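Local coordinates for TRAP solute Binding Protein (PDB 5I7I) that binds 3-hydroxybenzoate and probably serves as the aromatic-acid-specific solute receptor of a bacterial TRAP transporter, at residues V26-S31 and K60-P65; P74-Q79 and D86-V91; T90-T95 and P237-M242; G97-L102 and S131-Y136. All blocks are in the same frame, centred on the assembly; numbering follows the deposited sequence. Where two conformers were deposited one is given.

Contact 1: residues V26-S31 and K60-P65; sequences VLKFHS and KVEIYP
Tyr64 turns the edge of its ring to the neighbouring strand: Phe29 O lies in the ring plane, 3.4 Å from Tyr64 CD2. Glu62 OE1 sits in that same plane and accepts from Tyr64 OH at 2.7 Å, though the hydroxyl approaches from above the carboxylate, 59° out of it. The His30 imidazole also presents an edge, with CD2 3.3 Å from Tyr64 O, while its ND1 bonds Gln79. Ile63 CG2 meets the Phe29 ring obliquely, 3.8 Å from CD2, and Val61 CG1 touches Phe29 CB at 3.7 Å. These strands open and close a beta-alpha-beta unit through helix 38-54, and their parallel pairing rests on five alternating backbone bonds: Leu27 N to Lys60 O, Glu62 N to Leu27 O, Phe29 N to Glu62 O, Tyr64 N to Phe29 O and Ser31 N to Tyr64 O. With CG anti to its carbonyl carbon (chi1 -63°) and an extended chain, Glu62 brings OE2 within 3.4 Å of Val26 CG1. Were Glu62 an alanine, the Tyr64 hydroxyl would probably lose this acceptor and Val26 CG1 its cover. Helix 38-54 packs against the opposite face, where Phe29 touches Asn40 and Val44.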
# COMPACT_ATOMS: atom_id res chain seq x y z
N VAL A 26 -10.00 19.76 -16.80
CA VAL A 26 -10.65 18.79 -15.95
C VAL A 26 -9.83 17.51 -15.97
O VAL A 26 -9.51 16.99 -17.05
CB VAL A 26 -12.09 18.53 -16.42
CG1 VAL A 26 -12.73 17.43 -15.57
CG2 VAL A 26 -12.90 19.81 -16.34
N LEU A 27 -9.51 16.99 -14.80
CA LEU A 27 -8.81 15.72 -14.68
C LEU A 27 -9.69 14.72 -13.95
O LEU A 27 -10.14 14.98 -12.82
CB LEU A 27 -7.50 15.87 -13.92
CG LEU A 27 -6.55 16.90 -14.52
CD1 LEU A 27 -5.34 17.09 -13.61
CD2 LEU A 27 -6.13 16.48 -15.91
N LYS A 28 -9.91 13.57 -14.56
CA LYS A 28 -10.73 12.51 -13.97
C LYS A 28 -9.87 11.63 -13.09
O LYS A 28 -8.95 10.97 -13.59
CB LYS A 28 -11.35 11.66 -15.08
CG LYS A 28 -12.26 12.40 -16.03
CD LYS A 28 -12.64 11.55 -17.24
CE LYS A 28 -13.32 12.37 -18.30
NZ LYS A 28 -13.45 11.60 -19.58
N PHE A 29 -10.17 11.61 -11.80
CA PHE A 29 -9.49 10.74 -10.85
C PHE A 29 -10.36 9.53 -10.56
O PHE A 29 -11.55 9.67 -10.26
CB PHE A 29 -9.21 11.47 -9.54
CG PHE A 29 -8.76 10.56 -8.44
CD1 PHE A 29 -7.42 10.19 -8.30
CD2 PHE A 29 -9.68 10.02 -7.55
CE1 PHE A 29 -7.04 9.33 -7.30
CE2 PHE A 29 -9.29 9.15 -6.56
CZ PHE A 29 -7.97 8.82 -6.44
N HIS A 30 -9.76 8.35 -10.59
CA HIS A 30 -10.48 7.11 -10.34
C HIS A 30 -9.76 6.27 -9.29
O HIS A 30 -8.53 6.17 -9.32
CB HIS A 30 -10.60 6.32 -11.66
CG HIS A 30 -11.72 5.34 -11.68
ND1 HIS A 30 -11.73 4.24 -12.50
CD2 HIS A 30 -12.90 5.31 -11.00
CE1 HIS A 30 -12.86 3.57 -12.34
NE2 HIS A 30 -13.58 4.19 -11.42
N SER A 31 -10.51 5.68 -8.36
CA SER A 31 -9.91 4.76 -7.39
C SER A 31 -10.99 3.84 -6.86
O SER A 31 -12.18 4.02 -7.10
CB SER A 31 -9.22 5.54 -6.28
OG SER A 31 -8.41 4.70 -5.50
N LYS A 60 -8.97 21.29 -12.34
CA LYS A 60 -10.10 20.77 -11.58
C LYS A 60 -10.06 19.25 -11.63
O LYS A 60 -10.28 18.64 -12.68
CB LYS A 60 -11.42 21.23 -12.20
CG LYS A 60 -11.67 22.71 -12.12
CD LYS A 60 -13.06 23.04 -12.69
CE LYS A 60 -13.54 24.44 -12.35
NZ LYS A 60 -12.69 25.50 -12.95
N VAL A 61 -9.85 18.63 -10.48
CA VAL A 61 -9.91 17.18 -10.36
C VAL A 61 -11.33 16.78 -9.98
O VAL A 61 -11.90 17.32 -9.03
CB VAL A 61 -8.90 16.69 -9.32
CG1 VAL A 61 -8.93 15.17 -9.20
CG2 VAL A 61 -7.52 17.19 -9.66
N GLU A 62 -11.92 15.85 -10.76
CA GLU A 62 -13.19 15.22 -10.43
C GLU A 62 -12.87 13.85 -9.82
O GLU A 62 -12.23 13.02 -10.47
CB GLU A 62 -14.06 15.00 -11.68
CG GLU A 62 -14.52 16.23 -12.43
CD GLU A 62 -15.25 15.90 -13.75
OE1 GLU A 62 -15.23 14.72 -14.26
OE2 GLU A 62 -15.84 16.86 -14.28
N ILE A 63 -13.35 13.62 -8.61
CA ILE A 63 -12.96 12.43 -7.85
C ILE A 63 -14.06 11.38 -7.97
O ILE A 63 -15.19 11.61 -7.52
CB ILE A 63 -12.70 12.78 -6.38
CG1 ILE A 63 -11.50 13.72 -6.28
CG2 ILE A 63 -12.52 11.54 -5.53
CD1 ILE A 63 -11.23 14.24 -4.89
N TYR A 64 -13.72 10.22 -8.52
CA TYR A 64 -14.65 9.09 -8.65
C TYR A 64 -14.15 7.92 -7.81
O TYR A 64 -13.27 7.16 -8.25
CB TYR A 64 -14.78 8.68 -10.12
CG TYR A 64 -15.32 9.78 -10.99
CD1 TYR A 64 -16.69 9.95 -11.15
CD2 TYR A 64 -14.48 10.68 -11.62
CE1 TYR A 64 -17.19 10.96 -11.92
CE2 TYR A 64 -14.97 11.71 -12.40
CZ TYR A 64 -16.34 11.85 -12.54
OH TYR A 64 -16.87 12.85 -13.32
N PRO A 65 -14.65 7.77 -6.59
CA PRO A 65 -14.25 6.66 -5.71
C PRO A 65 -15.04 5.41 -6.07
O PRO A 65 -15.89 5.42 -6.96
CB PRO A 65 -14.65 7.20 -4.33
CG PRO A 65 -15.89 7.95 -4.62
CD PRO A 65 -15.66 8.62 -5.95

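Contact 2: residues P74-Q79 and D86-V91; sequences PQLVDQ and DIVWTV. With 3HB (3-hydroxybenzoic acid), chain C.
Strand 87-91 forms one wall of the ligand pocket, and the start of helix 76-82 lies against its back, Leu76 and Val77 packing on Val88 and Thr90. The alternation of the strand sets the arrangement: Val88 and Thr90 direct CB toward the helix, whereas Trp89 between them points away from it, to the pocket. Leu76 spans both strand residues with its two methyls. Its CD2 meets Val88 CG1 at 4.0 Å, the two side chains crossing at a slant. The Leu76 and Thr90 side chains slide past each other in opposite directions, Leu76 CD1 coming 3.7 Å from Thr90 OG1. Val88 CG1 also rests 3.7 Å from the helix backbone at Leu76 O. Val77 approaches Thr90 at about a right angle, its CG1 3.8 Å from Thr90 CG2. The Thr90 hydroxyl stands anti to the backbone N (chi1 -170°) and lies 2.8 Å from a water; that water also accepts a weak, long bond from Val77 N. On the pocket side, Trp89 brings its ring edge to 3-hydroxybenzoate, CH2 3.8 Å from ligand C5, with ligand C4 in the plane of the indole. Direct contact between helix and strand is therefore van der Waals in character, and the polar link between them runs through one water, weak on its Val77 side.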
# COMPACT_ATOMS: atom_id res chain seq x y z
N PRO A 74 -7.82 -3.93 -10.26
CA PRO A 74 -6.57 -4.13 -11.01
C PRO A 74 -6.52 -3.34 -12.30
O PRO A 74 -5.43 -3.11 -12.82
CB PRO A 74 -6.54 -5.64 -11.27
CG PRO A 74 -7.43 -6.21 -10.25
CD PRO A 74 -8.53 -5.20 -10.08
N GLN A 75 -7.67 -2.91 -12.82
CA GLN A 75 -7.69 -2.19 -14.08
C GLN A 75 -7.31 -0.72 -13.95
O GLN A 75 -7.08 -0.08 -14.98
CB GLN A 75 -9.06 -2.30 -14.73
CG GLN A 75 -9.48 -3.70 -15.01
CD GLN A 75 -10.81 -3.76 -15.66
OE1 GLN A 75 -11.83 -3.83 -14.97
NE2 GLN A 75 -10.83 -3.69 -16.98
N LEU A 76 -7.23 -0.19 -12.73
CA LEU A 76 -6.91 1.23 -12.57
C LEU A 76 -5.61 1.60 -13.27
O LEU A 76 -5.53 2.63 -13.94
CB LEU A 76 -6.87 1.61 -11.09
CG LEU A 76 -8.23 1.65 -10.39
CD1 LEU A 76 -8.04 1.64 -8.86
CD2 LEU A 76 -9.02 2.86 -10.84
N VAL A 77 -4.57 0.76 -13.16
CA VAL A 77 -3.31 1.09 -13.83
C VAL A 77 -3.48 1.11 -15.35
O VAL A 77 -2.84 1.92 -16.03
CB VAL A 77 -2.15 0.17 -13.40
CG1 VAL A 77 -1.73 0.47 -11.98
CG2 VAL A 77 -2.50 -1.29 -13.55
N ASP A 78 -4.31 0.22 -15.90
CA ASP A 78 -4.53 0.23 -17.34
C ASP A 78 -5.28 1.48 -17.75
O ASP A 78 -4.93 2.13 -18.75
CB ASP A 78 -5.32 -1.00 -17.77
CG ASP A 78 -4.59 -2.29 -17.48
OD1 ASP A 78 -3.34 -2.28 -17.45
OD2 ASP A 78 -5.28 -3.31 -17.28
N GLN A 79 -6.31 1.84 -16.99
CA GLN A 79 -7.12 3.02 -17.30
C GLN A 79 -6.26 4.28 -17.34
O GLN A 79 -6.38 5.10 -18.26
CB GLN A 79 -8.24 3.17 -16.28
CG GLN A 79 -9.28 2.07 -16.36
CD GLN A 79 -10.33 2.19 -15.30
OE1 GLN A 79 -10.13 2.86 -14.29
NE2 GLN A 79 -11.46 1.53 -15.49
N ASP A 86 -7.54 10.11 -15.95
CA ASP A 86 -6.34 10.93 -15.91
C ASP A 86 -5.45 10.68 -14.71
O ASP A 86 -4.23 10.86 -14.81
CB ASP A 86 -6.75 12.40 -15.91
CG ASP A 86 -7.51 12.75 -17.16
OD1 ASP A 86 -6.97 12.50 -18.25
OD2 ASP A 86 -8.65 13.22 -17.05
N ILE A 87 -6.01 10.29 -13.57
CA ILE A 87 -5.26 10.08 -12.33
C ILE A 87 -5.88 8.89 -11.62
O ILE A 87 -7.10 8.74 -11.59
CB ILE A 87 -5.30 11.31 -11.39
CG1 ILE A 87 -4.89 12.59 -12.12
CG2 ILE A 87 -4.41 11.08 -10.15
CD1 ILE A 87 -5.11 13.84 -11.29
N VAL A 88 -5.03 8.05 -11.01
CA VAL A 88 -5.50 6.98 -10.15
C VAL A 88 -4.67 6.91 -8.89
O VAL A 88 -3.51 7.32 -8.85
CB VAL A 88 -5.55 5.59 -10.82
CG1 VAL A 88 -6.43 5.65 -12.06
CG2 VAL A 88 -4.16 5.11 -11.14
N TRP A 89 -5.30 6.35 -7.84
CA TRP A 89 -4.61 5.87 -6.66
C TRP A 89 -4.92 4.39 -6.55
O TRP A 89 -6.09 3.99 -6.61
CB TRP A 89 -5.07 6.61 -5.41
CG TRP A 89 -4.35 6.19 -4.14
CD1 TRP A 89 -3.25 6.77 -3.61
CD2 TRP A 89 -4.72 5.13 -3.25
NE1 TRP A 89 -2.89 6.13 -2.45
CE2 TRP A 89 -3.77 5.12 -2.21
CE3 TRP A 89 -5.75 4.20 -3.23
CZ2 TRP A 89 -3.84 4.22 -1.15
CZ3 TRP A 89 -5.79 3.29 -2.20
CH2 TRP A 89 -4.85 3.30 -1.17
N THR A 90 -3.89 3.56 -6.43
CA THR A 90 -4.15 2.13 -6.37
C THR A 90 -3.02 1.42 -5.62
O THR A 90 -2.07 2.04 -5.15
CB THR A 90 -4.34 1.59 -7.79
OG1 THR A 90 -4.82 0.25 -7.68
CG2 THR A 90 -3.05 1.63 -8.58
N VAL A 91 -3.16 0.10 -5.50
CA VAL A 91 -2.15 -0.77 -4.91
C VAL A 91 -1.39 -1.44 -6.05
O VAL A 91 -2.01 -2.10 -6.89
CB VAL A 91 -2.79 -1.83 -3.99
CG1 VAL A 91 -1.76 -2.82 -3.47
CG2 VAL A 91 -3.49 -1.18 -2.77
C1' 3HB C . -4.93 -3.44 1.04
O1' 3HB C . -4.45 -4.17 1.94
O2' 3HB C . -5.32 -3.94 -0.05
C1 3HB C . -5.10 -1.94 1.26
C2 3HB C . -4.53 -1.35 2.39
C3 3HB C . -4.68 -0.01 2.62
C4 3HB C . -5.42 0.76 1.76
C5 3HB C . -5.99 0.18 0.63
C6 3HB C . -5.84 -1.17 0.38
O3 3HB C . -4.10 0.55 3.73
O HOH W 1 -4.68 -0.97 -10.19

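Contact 3: residues T90-T95 and P237-M242; sequences TVAGYT and PFLFLM. With 3HB (3-hydroxybenzoic acid), chain C.
The Phe238 side chain, on strand 237-243, passes from the backbone of its neighbour Thr90 to the bound ligand. Its CB lies 3.7 Å from Thr90 O, and CD1 comes next, 3.9 Å from Val91 CG2, a methyl in the ring plane at its edge. CE1 approaches C4 of 3-hydroxybenzoate, and CZ ends 3.7 Å from the ligand hydroxyl O3, again at the edge. Phe238 and Val91 share a face of the sheet; with CG anti to the carbonyl carbon (chi1 -60°) the ring reaches Val91 CG2 and the ligand. Behind it, Thr90 and Leu239 form an antiparallel hydrogen-bonded pair, Thr90 N to Leu239 O and Leu239 N to Thr90 O, both 2.9 Å; Val91 and Phe238 form the adjacent non-hydrogen-bonded pair. Ala92 N reaches Pro237 O at 3.0 Å, and Pro237 O accepts a second hydrogen bond, from a water that itself accepts from Gly93 N. Leu239 CD1 packs on Ala92 CB. The 3-10 turn delivers Tyr94, whose ring has Val91 CB over the centre of one face and whose OH donates to ligand O2' at 2.6 Å. This side of the pocket combines apolar contact with a short phenol-carboxylate bond, suited to an aromatic acid that Arg168 and Glu210 also hydrogen-bond.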
# COMPACT_ATOMS: atom_id res chain seq x y z
N THR A 90 -3.89 3.56 -6.43
CA THR A 90 -4.15 2.13 -6.37
C THR A 90 -3.02 1.42 -5.62
O THR A 90 -2.07 2.04 -5.15
CB THR A 90 -4.34 1.59 -7.79
OG1 THR A 90 -4.82 0.25 -7.68
CG2 THR A 90 -3.05 1.63 -8.58
N VAL A 91 -3.16 0.10 -5.50
CA VAL A 91 -2.15 -0.77 -4.91
C VAL A 91 -1.39 -1.44 -6.05
O VAL A 91 -2.01 -2.10 -6.89
CB VAL A 91 -2.79 -1.83 -3.99
CG1 VAL A 91 -1.76 -2.82 -3.47
CG2 VAL A 91 -3.49 -1.18 -2.77
N ALA A 92 -0.07 -1.26 -6.09
CA ALA A 92 0.72 -1.76 -7.22
C ALA A 92 0.52 -3.26 -7.42
O ALA A 92 0.31 -3.73 -8.54
CB ALA A 92 2.21 -1.50 -6.97
N GLY A 93 0.57 -4.02 -6.33
CA GLY A 93 0.48 -5.46 -6.39
C GLY A 93 -0.90 -6.02 -6.67
O GLY A 93 -1.04 -7.25 -6.77
N TYR A 94 -1.93 -5.18 -6.81
CA TYR A 94 -3.20 -5.71 -7.30
C TYR A 94 -3.08 -6.24 -8.72
O TYR A 94 -3.95 -6.99 -9.16
CB TYR A 94 -4.31 -4.66 -7.25
CG TYR A 94 -4.91 -4.36 -5.88
CD1 TYR A 94 -4.45 -4.99 -4.72
CD2 TYR A 94 -5.95 -3.46 -5.76
CE1 TYR A 94 -5.01 -4.71 -3.50
CE2 TYR A 94 -6.52 -3.19 -4.56
CZ TYR A 94 -6.07 -3.79 -3.43
OH TYR A 94 -6.68 -3.48 -2.23
N THR A 95 -2.01 -5.88 -9.44
CA THR A 95 -1.68 -6.43 -10.75
C THR A 95 -0.35 -7.17 -10.61
O THR A 95 0.71 -6.54 -10.67
CB THR A 95 -1.55 -5.32 -11.79
OG1 THR A 95 -0.77 -4.24 -11.29
CG2 THR A 95 -2.92 -4.82 -12.17
N PRO A 237 3.27 -1.21 -1.61
CA PRO A 237 3.32 0.10 -2.27
C PRO A 237 2.01 0.51 -2.93
O PRO A 237 1.36 -0.27 -3.62
CB PRO A 237 4.43 -0.06 -3.30
CG PRO A 237 5.32 -1.04 -2.70
CD PRO A 237 4.41 -2.03 -2.02
N PHE A 238 1.65 1.77 -2.69
CA PHE A 238 0.60 2.49 -3.38
C PHE A 238 1.18 3.29 -4.54
O PHE A 238 2.28 3.82 -4.46
CB PHE A 238 -0.04 3.49 -2.43
CG PHE A 238 -0.66 2.91 -1.19
CD1 PHE A 238 -1.48 1.79 -1.25
CD2 PHE A 238 -0.47 3.55 0.02
CE1 PHE A 238 -2.08 1.30 -0.10
CE2 PHE A 238 -1.08 3.09 1.18
CZ PHE A 238 -1.90 1.96 1.11
N LEU A 239 0.40 3.40 -5.62
CA LEU A 239 0.76 4.19 -6.79
C LEU A 239 -0.24 5.32 -6.92
O LEU A 239 -1.45 5.09 -6.97
CB LEU A 239 0.70 3.35 -8.06
CG LEU A 239 1.49 2.05 -8.04
CD1 LEU A 239 1.27 1.27 -9.33
CD2 LEU A 239 2.98 2.35 -7.82
N PHE A 240 0.28 6.54 -7.02
CA PHE A 240 -0.52 7.74 -7.31
C PHE A 240 0.04 8.25 -8.63
O PHE A 240 1.16 8.76 -8.68
CB PHE A 240 -0.38 8.74 -6.16
CG PHE A 240 -1.31 9.94 -6.25
CD1 PHE A 240 -2.64 9.84 -6.62
CD2 PHE A 240 -0.83 11.20 -5.86
CE1 PHE A 240 -3.45 10.97 -6.63
CE2 PHE A 240 -1.61 12.30 -5.88
CZ PHE A 240 -2.92 12.20 -6.28
N LEU A 241 -0.71 8.03 -9.71
CA LEU A 241 -0.20 8.15 -11.07
C LEU A 241 -1.12 9.00 -11.92
O LEU A 241 -2.34 9.00 -11.74
CB LEU A 241 -0.15 6.77 -11.74
CG LEU A 241 0.65 5.68 -11.03
CD1 LEU A 241 0.52 4.41 -11.84
CD2 LEU A 241 2.09 6.09 -10.88
N MET A 242 -0.52 9.71 -12.88
CA MET A 242 -1.25 10.50 -13.85
C MET A 242 -0.93 9.97 -15.24
O MET A 242 0.17 9.47 -15.52
CB MET A 242 -0.81 11.96 -13.75
CG MET A 242 -1.54 12.92 -14.68
SD MET A 242 -1.14 14.63 -14.33
CE MET A 242 -2.28 15.04 -13.03
C1' 3HB C . -4.93 -3.44 1.04
O1' 3HB C . -4.45 -4.17 1.94
O2' 3HB C . -5.32 -3.94 -0.05
C1 3HB C . -5.10 -1.94 1.26
C2 3HB C . -4.53 -1.35 2.39
C3 3HB C . -4.68 -0.01 2.62
C4 3HB C . -5.42 0.76 1.76
C5 3HB C . -5.99 0.18 0.63
C6 3HB C . -5.84 -1.17 0.38
O3 3HB C . -4.10 0.55 3.73
O HOH W 2 1.69 -3.02 -3.88

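Contact 4: residues G97-L102 and S131-Y136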
# COMPACT_ATOMS: atom_id res chain seq x y z
N GLY A 97 3.13 -8.96 -10.99
CA GLY A 97 4.20 -8.98 -11.97
C GLY A 97 4.41 -7.69 -12.74
O GLY A 97 5.43 -7.56 -13.42
N ARG A 98 3.48 -6.74 -12.65
CA ARG A 98 3.54 -5.56 -13.49
C ARG A 98 4.60 -4.56 -13.03
O ARG A 98 5.14 -3.83 -13.86
CB ARG A 98 2.17 -4.90 -13.49
CG ARG A 98 2.02 -3.73 -14.42
CD ARG A 98 1.31 -4.09 -15.71
NE ARG A 98 0.74 -2.90 -16.34
CZ ARG A 98 -0.55 -2.68 -16.57
NH1 ARG A 98 -1.47 -3.59 -16.26
NH2 ARG A 98 -0.93 -1.54 -17.15
N PHE A 99 4.90 -4.52 -11.74
CA PHE A 99 5.83 -3.55 -11.16
C PHE A 99 6.83 -4.33 -10.32
O PHE A 99 6.81 -4.29 -9.08
CB PHE A 99 5.09 -2.49 -10.35
CG PHE A 99 3.97 -1.85 -11.12
CD1 PHE A 99 4.22 -0.90 -12.11
CD2 PHE A 99 2.66 -2.20 -10.86
CE1 PHE A 99 3.18 -0.33 -12.83
CE2 PHE A 99 1.62 -1.64 -11.57
CZ PHE A 99 1.88 -0.69 -12.55
N PRO A 100 7.73 -5.07 -10.97
CA PRO A 100 8.52 -6.07 -10.23
C PRO A 100 9.50 -5.46 -9.26
O PRO A 100 9.76 -6.04 -8.19
CB PRO A 100 9.24 -6.84 -11.34
CG PRO A 100 9.25 -5.90 -12.52
CD PRO A 100 7.93 -5.16 -12.42
N HIS A 101 10.07 -4.29 -9.57
CA HIS A 101 11.00 -3.68 -8.63
C HIS A 101 10.33 -3.40 -7.30
O HIS A 101 10.95 -3.52 -6.24
CB HIS A 101 11.57 -2.38 -9.18
CG HIS A 101 12.53 -2.54 -10.31
ND1 HIS A 101 12.12 -2.72 -11.61
CD2 HIS A 101 13.88 -2.47 -10.35
CE1 HIS A 101 13.18 -2.82 -12.40
NE2 HIS A 101 14.26 -2.64 -11.66
N LEU A 102 9.06 -3.00 -7.34
CA LEU A 102 8.39 -2.57 -6.13
C LEU A 102 8.15 -3.72 -5.16
O LEU A 102 7.93 -3.47 -3.97
CB LEU A 102 7.08 -1.85 -6.48
CG LEU A 102 7.25 -0.63 -7.39
CD1 LEU A 102 5.90 0.07 -7.59
CD2 LEU A 102 8.28 0.34 -6.89
N SER A 131 12.08 2.06 -14.44
CA SER A 131 11.47 1.38 -15.58
C SER A 131 10.08 0.85 -15.27
O SER A 131 9.28 0.68 -16.20
CB SER A 131 12.39 0.28 -16.09
OG SER A 131 12.56 -0.76 -15.14
N ASP A 132 9.78 0.54 -14.01
CA ASP A 132 8.46 0.04 -13.66
C ASP A 132 7.36 1.04 -14.02
O ASP A 132 6.25 0.64 -14.33
CB ASP A 132 8.38 -0.24 -12.16
CG ASP A 132 8.91 -1.62 -11.78
OD1 ASP A 132 9.52 -2.31 -12.62
OD2 ASP A 132 8.71 -1.96 -10.59
N LEU A 133 7.66 2.34 -13.97
CA LEU A 133 6.64 3.37 -14.10
C LEU A 133 6.88 4.29 -15.30
O LEU A 133 6.23 5.34 -15.40
CB LEU A 133 6.52 4.14 -12.79
CG LEU A 133 6.00 3.25 -11.65
CD1 LEU A 133 6.17 3.91 -10.29
CD2 LEU A 133 4.54 2.91 -11.87
N LYS A 134 7.76 3.88 -16.21
CA LYS A 134 8.10 4.71 -17.37
C LYS A 134 6.88 5.08 -18.21
O LYS A 134 6.91 6.10 -18.91
CB LYS A 134 9.16 4.02 -18.23
CG LYS A 134 8.72 2.72 -18.89
CD LYS A 134 9.80 2.10 -19.76
CE LYS A 134 9.24 0.93 -20.53
NZ LYS A 134 8.72 -0.11 -19.61
N ASP A 135 5.80 4.29 -18.17
CA ASP A 135 4.65 4.56 -19.02
C ASP A 135 3.67 5.55 -18.40
O ASP A 135 2.62 5.80 -18.98
CB ASP A 135 3.89 3.28 -19.39
CG ASP A 135 4.72 2.32 -20.25
OD1 ASP A 135 5.69 2.76 -20.89
OD2 ASP A 135 4.37 1.12 -20.28
N TYR A 136 4.00 6.11 -17.22
CA TYR A 136 3.12 6.98 -16.45
C TYR A 136 3.85 8.26 -16.07
O TYR A 136 5.08 8.33 -16.06
CB TYR A 136 2.68 6.29 -15.14
CG TYR A 136 2.14 4.89 -15.31
CD1 TYR A 136 3.01 3.81 -15.39
CD2 TYR A 136 0.78 4.64 -15.45
CE1 TYR A 136 2.54 2.52 -15.58
CE2 TYR A 136 0.29 3.35 -15.63
CZ TYR A 136 1.19 2.29 -15.70
OH TYR A 136 0.75 1.01 -15.85
O HOH W 3 2.60 -0.90 -16.54
O HOH W 4 5.15 -1.63 -15.42
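Ser131 and Asp132 lie in the loop after helix 114-126 and face His101 in the loop before it; a His-carboxylate hydrogen bond joins the two. Ser131 OG lies obliquely to the imidazole, 3.5 Å from His101 CE1. Asp132 points its carboxylate into the loop, with CG anti to the carbonyl carbon (chi1 -84°). Its OD1 accepts from His101 ND1 at 2.8 Å; the bond is nearly straight (162°) and lies close to the imidazole plane, yet it comes from above the carboxylate, whose plane is turned 71° from the ring. OD2 receives two weak backbone bonds, from His101 N at 2.9 Å and from Leu102 N. A leucine in place of His101 would probably leave Asp132 OD1 without this donor and the carboxylate freer to rotate. Asp132 O lies in the plane of the Phe99 ring at its edge, and a water donates both to it and to Arg98 O. Leu133 sends CD2 obliquely to the same ring, 3.6 Å from Phe99 CE1, and begins a type I turn closed by Tyr136 N to Leu133 O. Tyr136 arrives from the opposite direction to Phe99, their CE1 atoms 4.0 Å apart; a water 2.7 Å from Tyr136 OH also accepts, at 2.7 Å, from NE of Arg98, itself salt-bridged to Asp78.

In the fold
From the N terminus, contact 1 closes first, bringing strand 59-64 beside strand 25-31 after helix 38-54. The chain then enters helix 76-82, and contact 2 closes a short loop of six residues by laying that helix on strand 87-91; strands 25-31 and 87-91 are neighbours in one sheet, and Ser31 OG to Trp89 O links the two contacts. Contact 3 starts on Thr90 and Val91, where contact 2 ends, and closes only after 141 residues, which include most of the second sheet, when strand 237-243 returns beside strand 87-91. Contact 4 falls within that long excursion, joining loops that flank helix 114-126. Its Phe99 and Tyr136 pack against Leu239 and Leu241 of contact 3.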